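Local coordinates for protein cyclin homolog (Herpesvirus saimiri, PDB 2F2C) that may contribute to cellular transformation and rapid T-cell proliferation during latent herpesvirus infection, acting as a viral D-type cyclin that modulates the host cell cycle, at residues L80-C85 against T147-A152; D154-L159 against G201-T206; Q187-L192 against K239-E244. All coordinates share one frame; numbering follows the deposited sequence.

Contact 1 (L80-C85 against T147-A152)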
loop_
_atom_site.group_PDB
_atom_site.type_symbol
_atom_site.label_atom_id
_atom_site.label_comp_id
_atom_site.label_asym_id
_atom_site.label_seq_id
_atom_site.Cartn_x
_atom_site.Cartn_y
_atom_site.Cartn_z
ATOM N N LEU A 80 9.339 9.635 12.506
ATOM C CA LEU A 80 10.180 10.247 13.544
ATOM C C LEU A 80 9.528 11.506 14.089
ATOM O O LEU A 80 9.302 11.595 15.296
ATOM C CB LEU A 80 11.596 10.536 13.034
ATOM C CG LEU A 80 12.463 11.507 13.863
ATOM C CD1 LEU A 80 12.977 10.861 15.159
ATOM C CD2 LEU A 80 13.636 12.088 13.059
ATOM N N ASP A 81 9.197 12.454 13.212
ATOM C CA ASP A 81 8.548 13.707 13.652
ATOM C C ASP A 81 7.235 13.461 14.392
ATOM O O ASP A 81 7.082 13.888 15.539
ATOM C CB ASP A 81 8.335 14.679 12.488
ATOM C CG ASP A 81 9.643 15.155 11.880
ATOM O OD1 ASP A 81 10.658 15.226 12.618
ATOM O OD2 ASP A 81 9.747 15.467 10.665
ATOM N N ARG A 82 6.304 12.758 13.744
ATOM C CA ARG A 82 5.045 12.376 14.379
ATOM C C ARG A 82 5.279 11.812 15.767
ATOM O O ARG A 82 4.673 12.277 16.725
ATOM C CB ARG A 82 4.293 11.351 13.534
ATOM C CG ARG A 82 3.446 11.946 12.425
ATOM C CD ARG A 82 2.682 10.909 11.621
ATOM N NE ARG A 82 3.523 10.293 10.601
ATOM C CZ ARG A 82 3.272 9.128 10.010
ATOM N NH1 ARG A 82 2.195 8.418 10.342
ATOM N NH2 ARG A 82 4.110 8.666 9.079
ATOM N N TYR A 83 6.170 10.824 15.868
ATOM C CA TYR A 83 6.514 10.197 17.147
ATOM C C TYR A 83 7.013 11.207 18.163
ATOM O O TYR A 83 6.704 11.103 19.348
ATOM C CB TYR A 83 7.565 9.093 16.976
ATOM C CG TYR A 83 7.999 8.501 18.295
ATOM C CD1 TYR A 83 7.149 7.649 19.009
ATOM C CD2 TYR A 83 9.239 8.819 18.857
ATOM C CE1 TYR A 83 7.532 7.118 20.261
ATOM C CE2 TYR A 83 9.635 8.291 20.106
ATOM C CZ TYR A 83 8.775 7.443 20.800
ATOM O OH TYR A 83 9.145 6.901 22.012
ATOM N N LEU A 84 7.786 12.183 17.706
ATOM C CA LEU A 84 8.367 13.159 18.625
ATOM C C LEU A 84 7.483 14.381 18.852
ATOM O O LEU A 84 7.959 15.392 19.381
ATOM C CB LEU A 84 9.789 13.559 18.205
ATOM C CG LEU A 84 10.907 12.535 18.421
ATOM C CD1 LEU A 84 12.175 13.089 17.856
ATOM C CD2 LEU A 84 11.112 12.177 19.881
ATOM N N CYS A 85 6.211 14.283 18.447
ATOM C CA CYS A 85 5.161 15.205 18.913
ATOM C C CYS A 85 4.452 14.604 20.115
ATOM O O CYS A 85 3.704 15.291 20.803
ATOM C CB CYS A 85 4.108 15.479 17.843
ATOM S SG CYS A 85 4.734 16.052 16.249
ATOM N N THR A 147 0.994 4.540 10.836
ATOM C CA THR A 147 2.398 4.728 10.438
ATOM C C THR A 147 2.617 5.317 9.050
ATOM O O THR A 147 3.559 6.075 8.831
ATOM C CB THR A 147 3.135 3.401 10.500
ATOM O OG1 THR A 147 2.429 2.447 9.698
ATOM C CG2 THR A 147 3.070 2.818 11.893
ATOM N N GLU A 148 1.779 4.917 8.105
ATOM C CA GLU A 148 1.781 5.434 6.735
ATOM C C GLU A 148 1.508 6.961 6.678
ATOM O O GLU A 148 1.107 7.570 7.692
ATOM C CB GLU A 148 0.740 4.645 5.933
ATOM C CG GLU A 148 0.979 4.538 4.443
ATOM C CD GLU A 148 2.411 4.144 4.078
ATOM O OE1 GLU A 148 3.288 5.055 3.941
ATOM O OE2 GLU A 148 2.646 2.921 3.895
ATOM N N ALA A 149 1.742 7.567 5.507
ATOM C CA ALA A 149 1.606 9.029 5.281
ATOM C C ALA A 149 1.849 9.418 3.826
ATOM O O ALA A 149 2.536 8.717 3.100
ATOM C CB ALA A 149 2.568 9.817 6.171
ATOM N N VAL A 150 1.306 10.542 3.387
ATOM C CA VAL A 150 1.686 11.018 2.067
ATOM C C VAL A 150 3.159 11.495 2.100
ATOM O O VAL A 150 3.517 12.354 2.901
ATOM C CB VAL A 150 0.764 12.128 1.559
ATOM C CG1 VAL A 150 1.360 12.757 0.313
ATOM C CG2 VAL A 150 -0.595 11.575 1.246
ATOM N N LEU A 151 3.998 10.913 1.246
ATOM C CA LEU A 151 5.419 11.253 1.198
ATOM C C LEU A 151 5.692 12.161 0.029
ATOM O O LEU A 151 5.166 11.926 -1.067
ATOM C CB LEU A 151 6.257 9.997 0.997
ATOM C CG LEU A 151 6.030 8.924 2.030
ATOM C CD1 LEU A 151 6.940 7.743 1.742
ATOM C CD2 LEU A 151 6.331 9.543 3.375
ATOM N N ALA A 152 6.550 13.157 0.233
ATOM C CA ALA A 152 6.916 14.064 -0.849
ATOM C C ALA A 152 7.092 13.208 -2.089
ATOM O O ALA A 152 6.730 13.570 -3.203
ATOM C CB ALA A 152 8.201 14.789 -0.526
#
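R82, near the end of helix 72-83, spans the gap to T147 in the loop 147-152, their CA atoms lying 9.0 Å apart, the closest backbone approach of the two segments. No other residue of 80-85 reaches the loop segment. CG starts beside the backbone N, the next bond runs straight on, and a bend at chi3 (-82°) turns the guanidinium onto the peptide groups of T147 and E148. R82 NH2 donates to T147 O over 2.7 Å, the N-H...O angle being 147°. It comes from above the carbonyl plane, 42° out of it, while the oxygen lies near the guanidinium plane at its edge. R82 NH1 adds a weak bond to T147 O at 3.1 Å, so one carbonyl is held by both terminal nitrogens. E148 O lies obliquely to the group, 3.0 Å from R82 NH1. A149 CB closes over one guanidinium face, 3.5 Å from R82 NH2, an apolar contact beside the polar one that T147 O makes at the edge. The charge of R82 thus meets backbone oxygens of the loop, and NH2 is also bonded to S78 OG in its own helix. The E148 carboxylate turns elsewhere: OE1 forms a salt bridge with R109 and accepts a weak bond from A149 N. This largely buried contact ties helix 72-83 to the linker between helices 129-142 and 156-162 of the cyclin fold. Helix 94-109 flanks the linker at I108 and R109, T147 also touches L140 of helix 129-142, and the other protein chain of the assembly packs on T147 and E148.

Contact 2 (D154-L159 against G201-T206)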
loop_
_atom_site.group_PDB
_atom_site.type_symbol
_atom_site.label_atom_id
_atom_site.label_comp_id
_atom_site.label_asym_id
_atom_site.label_seq_id
_atom_site.Cartn_x
_atom_site.Cartn_y
_atom_site.Cartn_z
ATOM N N ASP A 154 5.781 10.452 -3.151
ATOM C CA ASP A 154 4.638 9.819 -3.809
ATOM C C ASP A 154 4.093 10.703 -4.932
ATOM O O ASP A 154 3.340 10.228 -5.799
ATOM C CB ASP A 154 3.477 9.577 -2.837
ATOM C CG ASP A 154 3.814 8.626 -1.679
ATOM O OD1 ASP A 154 4.276 7.473 -1.908
ATOM O OD2 ASP A 154 3.560 8.952 -0.483
ATOM N N PHE A 155 4.427 11.993 -4.900
ATOM C CA PHE A 155 3.894 12.928 -5.876
ATOM C C PHE A 155 4.609 12.892 -7.206
ATOM O O PHE A 155 3.981 13.190 -8.214
ATOM C CB PHE A 155 3.917 14.355 -5.357
ATOM C CG PHE A 155 2.727 14.723 -4.542
ATOM C CD1 PHE A 155 2.733 14.551 -3.158
ATOM C CD2 PHE A 155 1.609 15.267 -5.143
ATOM C CE1 PHE A 155 1.637 14.903 -2.407
ATOM C CE2 PHE A 155 0.510 15.617 -4.386
ATOM C CZ PHE A 155 0.519 15.427 -3.025
ATOM N N LEU A 156 5.902 12.542 -7.219
ATOM C CA LEU A 156 6.743 12.590 -8.443
ATOM C C LEU A 156 6.068 12.225 -9.760
ATOM O O LEU A 156 6.042 13.022 -10.698
ATOM C CB LEU A 156 7.992 11.740 -8.277
ATOM C CG LEU A 156 9.035 12.365 -7.352
ATOM C CD1 LEU A 156 9.952 11.273 -6.864
ATOM C CD2 LEU A 156 9.815 13.477 -8.043
ATOM N N ILE A 157 5.499 11.033 -9.828
ATOM C CA ILE A 157 4.994 10.556 -11.095
ATOM C C ILE A 157 3.671 11.211 -11.485
ATOM O O ILE A 157 3.546 11.668 -12.637
ATOM C CB ILE A 157 4.945 9.005 -11.138
ATOM C CG1 ILE A 157 6.364 8.433 -10.964
ATOM C CG2 ILE A 157 4.288 8.507 -12.441
ATOM C CD1 ILE A 157 7.247 8.579 -12.211
ATOM N N PRO A 158 2.674 11.235 -10.585
ATOM C CA PRO A 158 1.450 12.000 -10.836
ATOM C C PRO A 158 1.694 13.443 -11.304
ATOM O O PRO A 158 0.969 13.935 -12.182
ATOM C CB PRO A 158 0.746 11.973 -9.484
ATOM C CG PRO A 158 1.120 10.679 -8.932
ATOM C CD PRO A 158 2.572 10.472 -9.325
ATOM N N LEU A 159 2.707 14.114 -10.759
ATOM C CA LEU A 159 3.031 15.464 -11.235
ATOM C C LEU A 159 3.564 15.437 -12.659
ATOM O O LEU A 159 3.100 16.233 -13.498
ATOM C CB LEU A 159 4.000 16.209 -10.304
ATOM C CG LEU A 159 3.435 16.598 -8.941
ATOM C CD1 LEU A 159 4.447 17.407 -8.170
ATOM C CD2 LEU A 159 2.135 17.361 -9.109
ATOM N N GLY A 201 9.173 21.143 -5.976
ATOM C CA GLY A 201 10.481 21.768 -5.919
ATOM C C GLY A 201 11.574 20.813 -6.366
ATOM O O GLY A 201 12.415 21.177 -7.199
ATOM N N GLY A 202 11.564 19.591 -5.834
ATOM C CA GLY A 202 12.540 18.598 -6.243
ATOM C C GLY A 202 12.593 18.444 -7.757
ATOM O O GLY A 202 13.649 18.214 -8.336
ATOM N N LEU A 203 11.451 18.596 -8.402
ATOM C CA LEU A 203 11.316 18.267 -9.801
ATOM C C LEU A 203 11.842 19.421 -10.625
ATOM O O LEU A 203 12.541 19.223 -11.633
ATOM C CB LEU A 203 9.844 18.000 -10.117
ATOM C CG LEU A 203 9.452 16.989 -11.185
ATOM C CD1 LEU A 203 10.251 15.691 -11.068
ATOM C CD2 LEU A 203 7.979 16.682 -11.038
ATOM N N LEU A 204 11.516 20.629 -10.181
ATOM C CA LEU A 204 11.969 21.822 -10.865
ATOM C C LEU A 204 13.484 21.914 -10.834
ATOM O O LEU A 204 14.105 22.199 -11.857
ATOM C CB LEU A 204 11.343 23.077 -10.269
ATOM C CG LEU A 204 9.851 23.261 -10.536
ATOM C CD1 LEU A 204 9.263 24.241 -9.531
ATOM C CD2 LEU A 204 9.572 23.698 -11.969
ATOM N N THR A 205 14.067 21.669 -9.661
ATOM C CA THR A 205 15.520 21.673 -9.473
ATOM C C THR A 205 16.174 20.741 -10.468
ATOM O O THR A 205 17.128 21.131 -11.161
ATOM C CB THR A 205 15.869 21.178 -8.066
ATOM O OG1 THR A 205 14.991 21.789 -7.116
ATOM C CG2 THR A 205 17.272 21.650 -7.654
ATOM N N THR A 206 15.653 19.517 -10.527
ATOM C CA THR A 206 16.159 18.482 -11.401
ATOM C C THR A 206 16.098 18.917 -12.868
ATOM O O THR A 206 17.130 18.969 -13.545
ATOM C CB THR A 206 15.363 17.192 -11.153
ATOM O OG1 THR A 206 15.632 16.726 -9.824
ATOM C CG2 THR A 206 15.841 16.057 -12.056
#
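L203 projects from helix 195-208 against L156 and L159 of helix 156-162, a buried helix-to-helix contact in the all-helical cyclin fold. The backbones come nearest at L156 and L203, whose CA atoms are 7.4 Å apart. L203 points at the other helix and divides its two methyls between the leucines facing it. L203 CD1 meets L156 CD2 at 3.8 Å, one branch of each leucine doing the touching while the two side chains run at a slant to one another. The other methyl, L203 CD2, is directed to the root of L159, 4.1 Å from L159 CB, and lies at similar range from L156 O. One leucine is therefore seated across successive turns of the facing helix, against a methyl, a CB and a main-chain oxygen. L156 gets there indirectly: its CB leaves the helix obliquely to the partner, but CG sits beside the backbone N (chi1 -74°) and swings CD2 onto L203. L159 directs its CB at the other helix and meets L203 there, while its side chain also packs on I227 and L228 of helix 218-228. A177 of helix 170-184 touches L156 as well, so the leucine cluster is shared among several helices. The side-chain contacts are all apolar, and the two segments bury 135 Å² together. The polar side chains of helix 195-208 in this region turn back on their own backbone. T205 OG1 donates to G201 O, which also receives T205 N. One residue further on the pattern repeats: T206 OG1 donates to G202 O over 2.9 Å, approaching 20° out of the carbonyl plane, and T206 N shares that oxygen.

Contact 3 (Q187-L192 against K239-E244)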
loop_
_atom_site.group_PDB
_atom_site.type_symbol
_atom_site.label_atom_id
_atom_site.label_comp_id
_atom_site.label_asym_id
_atom_site.label_seq_id
_atom_site.Cartn_x
_atom_site.Cartn_y
_atom_site.Cartn_z
ATOM N N GLN A 187 17.275 18.724 5.942
ATOM C CA GLN A 187 17.293 20.095 6.441
ATOM C C GLN A 187 15.998 20.503 7.186
ATOM O O GLN A 187 14.874 20.189 6.737
ATOM C CB GLN A 187 17.590 21.048 5.285
ATOM C CG GLN A 187 19.042 21.478 5.142
ATOM C CD GLN A 187 20.038 20.460 5.655
ATOM O OE1 GLN A 187 20.539 19.636 4.890
ATOM N NE2 GLN A 187 20.322 20.509 6.947
ATOM N N PRO A 188 16.170 21.178 8.325
ATOM C CA PRO A 188 15.069 21.572 9.222
ATOM C C PRO A 188 13.894 22.308 8.565
ATOM O O PRO A 188 12.733 21.953 8.793
ATOM C CB PRO A 188 15.753 22.508 10.219
ATOM C CG PRO A 188 17.122 22.836 9.597
ATOM C CD PRO A 188 17.483 21.595 8.852
ATOM N N ASN A 189 14.190 23.311 7.747
ATOM C CA ASN A 189 13.159 24.129 7.124
ATOM C C ASN A 189 12.327 23.400 6.051
ATOM O O ASN A 189 11.397 23.970 5.480
ATOM C CB ASN A 189 13.803 25.384 6.535
ATOM C CG ASN A 189 14.645 25.082 5.308
ATOM O OD1 ASN A 189 15.328 24.053 5.237
ATOM N ND2 ASN A 189 14.590 25.971 4.327
ATOM N N ILE A 190 12.634 22.142 5.780
ATOM C CA ILE A 190 11.907 21.419 4.747
ATOM C C ILE A 190 10.755 20.671 5.395
ATOM O O ILE A 190 9.748 20.369 4.753
ATOM C CB ILE A 190 12.877 20.464 3.956
ATOM C CG1 ILE A 190 13.963 21.272 3.225
ATOM C CG2 ILE A 190 12.151 19.615 2.937
ATOM C CD1 ILE A 190 13.451 22.477 2.381
ATOM N N ALA A 191 10.897 20.391 6.689
ATOM C CA ALA A 191 9.940 19.531 7.402
ATOM C C ALA A 191 8.527 20.109 7.385
ATOM O O ALA A 191 7.543 19.360 7.373
ATOM C CB ALA A 191 10.399 19.302 8.837
ATOM N N LEU A 192 8.445 21.439 7.366
ATOM C CA LEU A 192 7.188 22.146 7.511
ATOM C C LEU A 192 6.409 22.284 6.195
ATOM O O LEU A 192 5.223 22.595 6.214
ATOM C CB LEU A 192 7.426 23.532 8.142
ATOM C CG LEU A 192 8.419 23.769 9.309
ATOM C CD1 LEU A 192 8.218 25.163 9.956
ATOM C CD2 LEU A 192 8.362 22.689 10.396
ATOM N N LYS A 239 11.019 25.680 -4.887
ATOM C CA LYS A 239 12.117 25.306 -5.791
ATOM C C LYS A 239 13.472 25.720 -5.182
ATOM O O LYS A 239 14.354 24.890 -4.971
ATOM C CB LYS A 239 11.912 25.911 -7.187
ATOM C CG LYS A 239 12.998 25.596 -8.208
ATOM C CD LYS A 239 14.105 26.624 -8.182
ATOM C CE LYS A 239 15.106 26.429 -9.298
ATOM N NZ LYS A 239 15.830 25.131 -9.155
ATOM N N ASP A 240 13.615 26.994 -4.855
ATOM C CA ASP A 240 14.862 27.486 -4.272
ATOM C C ASP A 240 15.189 26.896 -2.895
ATOM O O ASP A 240 16.359 26.751 -2.549
ATOM C CB ASP A 240 14.881 29.021 -4.231
ATOM C CG ASP A 240 14.846 29.649 -5.628
ATOM O OD1 ASP A 240 14.579 28.934 -6.628
ATOM O OD2 ASP A 240 15.062 30.860 -5.823
ATOM N N GLN A 241 14.173 26.539 -2.116
ATOM C CA GLN A 241 14.419 25.989 -0.785
ATOM C C GLN A 241 14.958 24.571 -0.844
ATOM O O GLN A 241 15.904 24.237 -0.112
ATOM C CB GLN A 241 13.161 26.024 0.057
ATOM C CG GLN A 241 13.041 27.284 0.865
ATOM C CD GLN A 241 11.686 27.399 1.515
ATOM O OE1 GLN A 241 10.668 27.396 0.822
ATOM N NE2 GLN A 241 11.662 27.477 2.848
ATOM N N VAL A 242 14.357 23.748 -1.706
ATOM C CA VAL A 242 14.783 22.377 -1.897
ATOM C C VAL A 242 16.219 22.373 -2.430
ATOM O O VAL A 242 17.106 21.741 -1.855
ATOM C CB VAL A 242 13.844 21.593 -2.885
ATOM C CG1 VAL A 242 14.517 20.301 -3.337
ATOM C CG2 VAL A 242 12.467 21.313 -2.269
ATOM N N SER A 243 16.441 23.101 -3.518
ATOM C CA SER A 243 17.770 23.272 -4.081
ATOM C C SER A 243 18.843 23.635 -3.033
ATOM O O SER A 243 19.929 23.057 -3.025
ATOM C CB SER A 243 17.718 24.305 -5.200
ATOM O OG SER A 243 19.009 24.518 -5.718
ATOM N N GLU A 244 18.534 24.577 -2.144
ATOM C CA GLU A 244 19.480 24.976 -1.099
ATOM C C GLU A 244 19.660 23.876 -0.057
ATOM O O GLU A 244 20.778 23.562 0.338
ATOM C CB GLU A 244 19.044 26.270 -0.420
ATOM C CG GLU A 244 18.610 27.365 -1.382
ATOM C CD GLU A 244 19.749 28.242 -1.874
ATOM O OE1 GLU A 244 20.920 27.777 -1.850
ATOM O OE2 GLU A 244 19.472 29.410 -2.276
#
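I190 and Q241 form the close-packed part of this contact, and I190 and V242 mark the nearest backbone approach, with CA atoms 7.3 Å apart. The isoleucine packs mostly on the helix backbone, with Q241 CB at its margin: I190 CD1 lies 3.9 Å from Q241 O, 4.3 Å from Q241 CB and 4.4 Å from V242 N. CB does not aim at the helix, but CG1 stands beside the backbone N and chi2 (-49°) carries CD1 over to it. V242 directs its own CB away from I190, and its side chain packs on T205 of helix 195-208, so it meets I190 mainly through its main chain. A245, almost one turn beyond V242, also receives I190, which is thereby buried along helix 232-247. In the cyclin fold this is a turn between two helices, 170-184 and 195-208, packed on the side of a third. Two backbone bonds shape the turn, I190 N to Q187 O at 3.1 Å and A191 N to P188 O at 3.2 Å. On its other flank P188 and A191 rest on helix 49-65. The looser, solvent side belongs to N189 and to the outer reach of Q241. N189 CG lies between the backbone N and the carbonyl carbon (chi1 71°), which brings the amide across toward the helix, and N189 ND2 approaches Q241 CG at 4.0 Å. The amide planes of the two residues are turned 60° against each other, so they are not stacked. N189 is exposed, Q241 is partly so, and both also touch a neighbouring molecule in the crystal.

In the fold
Contacts 1 and 2 follow one another along the chain, while contacts 2 and 3 alternate their segments. Contact 1 runs into contact 2 where V150 CG1 packs on F155 CE1 at 3.5 Å, although the centres of the two contacts are about 20 Å apart and lie on opposite sides of the chain's centre. Contacts 2 and 3 have centres about 14 Å apart and are joined helix to helix, with T205 CG2 3.6 Å from S243 CB. Contact 3, about 17 Å from contact 1 between centres, touches it marginally, at D81 OD2 and A191 CB. The other protein chain packs on segments 147-152 and 154-159 but touches neither segment of contact 3.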